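Orf11 (Staphylococcus phage P68, PDB 6O43) is a potential lysin, and so probably degrades the cell wall of the staphylococcal host during phage infection. Local coordinates at residues V119-Q124 with A158-G163. Sequence-based numbering, arbitrary orientation.
Sequences VHFVPQ and AYYPLG
Tyr160 meets Phe121, Val122 and Pro123 across a loop-to-helix-end junction of this all-helical fold: it is the first non-helical residue after helix 152-159, and Pro123 is the N-cap of helix 124-136. The CB of Tyr160 points at the loop, and chi1 of -170° sets CG anti to the backbone N. CG meets Val122 CG1, which lies over one ring face, 4.1 Å above the plane and offset toward the rim; the opposite face carries Leu162 CB. Farther out, CD2 touches Val122 CG2 at 3.9 Å. CE2 lies 3.7 Å from Phe121 CE1, and each of these two atoms sits near the plane of the other ring, an edge contact on both sides. CE1, CZ and OH all rest against Pro123 CD, with CZ 3.6 Å away, and the two side chains cross at about a right angle. Phe121 CE1 also reaches Gly163 CA at 3.5 Å, and Gly163 N bonds back to Tyr160 O (2.8 Å), closing a turn. Trp156 and Tyr168 also pack on Phe121, joining the loop to helices 152-159 and 166-169. At the tip, Tyr160 OH hydrogen-bonds a water (3.0 Å to its O) that donates to Phe121 O and lies in plane at the Phe121 ring edge.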
loop_
_atom_site.group_PDB
_atom_site.type_symbol
_atom_site.label_atom_id
_atom_site.label_comp_id
_atom_site.label_asym_id
_atom_site.label_seq_id
_atom_site.Cartn_x
_atom_site.Cartn_y
_atom_site.Cartn_z
ATOM N N VAL A 119 -23.780 -3.398 -0.163
ATOM C CA VAL A 119 -24.110 -4.808 0.005
ATOM C C VAL A 119 -23.515 -5.242 1.338
ATOM O O VAL A 119 -22.288 -5.318 1.477
ATOM C CB VAL A 119 -23.577 -5.689 -1.134
ATOM C CG1 VAL A 119 -23.946 -7.149 -0.881
ATOM C CG2 VAL A 119 -24.121 -5.222 -2.473
ATOM N N HIS A 120 -24.376 -5.510 2.318
ATOM C CA HIS A 120 -23.937 -6.002 3.620
ATOM C C HIS A 120 -23.764 -7.512 3.524
ATOM O O HIS A 120 -24.749 -8.247 3.389
ATOM C CB HIS A 120 -24.942 -5.631 4.708
ATOM C CG HIS A 120 -25.239 -4.165 4.784
ATOM N ND1 HIS A 120 -24.307 -3.237 5.199
ATOM C CD2 HIS A 120 -26.365 -3.468 4.504
ATOM C CE1 HIS A 120 -24.845 -2.030 5.164
ATOM N NE2 HIS A 120 -26.094 -2.143 4.749
ATOM N N PHE A 121 -22.518 -7.978 3.593
ATOM C CA PHE A 121 -22.245 -9.405 3.467
ATOM C C PHE A 121 -21.143 -9.929 4.376
ATOM O O PHE A 121 -21.035 -11.149 4.518
ATOM C CB PHE A 121 -21.877 -9.749 2.017
ATOM C CG PHE A 121 -20.567 -9.158 1.571
ATOM C CD1 PHE A 121 -19.378 -9.848 1.762
ATOM C CD2 PHE A 121 -20.524 -7.914 0.965
ATOM C CE1 PHE A 121 -18.165 -9.305 1.355
ATOM C CE2 PHE A 121 -19.318 -7.364 0.555
ATOM C CZ PHE A 121 -18.137 -8.062 0.749
ATOM N N VAL A 122 -20.317 -9.081 4.975
ATOM C CA VAL A 122 -19.214 -9.605 5.789
ATOM C C VAL A 122 -19.777 -10.179 7.087
ATOM O O VAL A 122 -20.517 -9.481 7.804
ATOM C CB VAL A 122 -18.184 -8.513 6.068
ATOM C CG1 VAL A 122 -17.044 -9.073 6.908
ATOM C CG2 VAL A 122 -17.645 -7.949 4.756
ATOM N N PRO A 123 -19.467 -11.432 7.422
ATOM C CA PRO A 123 -20.007 -12.030 8.647
ATOM C C PRO A 123 -19.699 -11.182 9.874
ATOM O O PRO A 123 -18.668 -10.510 9.951
ATOM C CB PRO A 123 -19.309 -13.392 8.711
ATOM C CG PRO A 123 -19.015 -13.716 7.284
ATOM C CD PRO A 123 -18.691 -12.399 6.626
ATOM N N GLN A 124 -20.617 -11.229 10.841
ATOM C CA GLN A 124 -20.497 -10.386 12.027
ATOM C C GLN A 124 -19.226 -10.703 12.806
ATOM O O GLN A 124 -18.487 -9.797 13.206
ATOM C CB GLN A 124 -21.735 -10.556 12.911
ATOM C CG GLN A 124 -21.904 -9.462 13.947
ATOM C CD GLN A 124 -21.937 -8.079 13.323
ATOM O OE1 GLN A 124 -22.673 -7.830 12.365
ATOM N NE2 GLN A 124 -21.123 -7.172 13.854
ATOM N N ALA A 158 -7.494 -6.527 3.750
ATOM C CA ALA A 158 -6.753 -6.783 4.981
ATOM C C ALA A 158 -7.416 -7.855 5.841
ATOM O O ALA A 158 -6.722 -8.674 6.457
ATOM C CB ALA A 158 -6.606 -5.488 5.782
ATOM N N TYR A 159 -8.752 -7.875 5.888
ATOM C CA TYR A 159 -9.480 -8.633 6.898
ATOM C C TYR A 159 -10.499 -9.631 6.359
ATOM O O TYR A 159 -10.986 -10.458 7.140
ATOM C CB TYR A 159 -10.214 -7.670 7.845
ATOM C CG TYR A 159 -9.306 -6.870 8.751
ATOM C CD1 TYR A 159 -8.276 -7.484 9.459
ATOM C CD2 TYR A 159 -9.481 -5.500 8.900
ATOM C CE1 TYR A 159 -7.450 -6.752 10.298
ATOM C CE2 TYR A 159 -8.664 -4.762 9.732
ATOM C CZ TYR A 159 -7.653 -5.389 10.429
ATOM O OH TYR A 159 -6.839 -4.651 11.257
ATOM N N TYR A 160 -10.857 -9.575 5.081
ATOM C CA TYR A 160 -11.839 -10.501 4.528
ATOM C C TYR A 160 -11.668 -10.559 3.015
ATOM O O TYR A 160 -12.518 -10.052 2.270
ATOM C CB TYR A 160 -13.261 -10.078 4.906
ATOM C CG TYR A 160 -14.323 -11.108 4.571
ATOM C CD1 TYR A 160 -14.385 -12.320 5.248
ATOM C CD2 TYR A 160 -15.272 -10.861 3.584
ATOM C CE1 TYR A 160 -15.358 -13.259 4.948
ATOM C CE2 TYR A 160 -16.244 -11.795 3.278
ATOM C CZ TYR A 160 -16.280 -12.990 3.962
ATOM O OH TYR A 160 -17.244 -13.919 3.660
ATOM N N PRO A 161 -10.575 -11.160 2.534
ATOM C CA PRO A 161 -10.262 -11.095 1.097
ATOM C C PRO A 161 -11.343 -11.659 0.193
ATOM O O PRO A 161 -11.386 -11.288 -0.986
ATOM C CB PRO A 161 -8.959 -11.903 0.990
ATOM C CG PRO A 161 -8.333 -11.782 2.346
ATOM C CD PRO A 161 -9.494 -11.795 3.308
ATOM N N LEU A 162 -12.213 -12.543 0.689
ATOM C CA LEU A 162 -13.352 -12.974 -0.118
ATOM C C LEU A 162 -14.167 -11.787 -0.609
ATOM O O LEU A 162 -14.715 -11.824 -1.717
ATOM C CB LEU A 162 -14.252 -13.922 0.679
ATOM C CG LEU A 162 -13.806 -15.371 0.871
ATOM C CD1 LEU A 162 -14.888 -16.146 1.607
ATOM C CD2 LEU A 162 -13.495 -16.022 -0.467
ATOM N N GLY A 163 -14.258 -10.727 0.197
ATOM C CA GLY A 163 -15.026 -9.557 -0.190
ATOM C C GLY A 163 -14.539 -8.894 -1.461
ATOM O O GLY A 163 -15.295 -8.142 -2.085
HETATM O O HOH W 1 -20.053 -13.076 3.014
#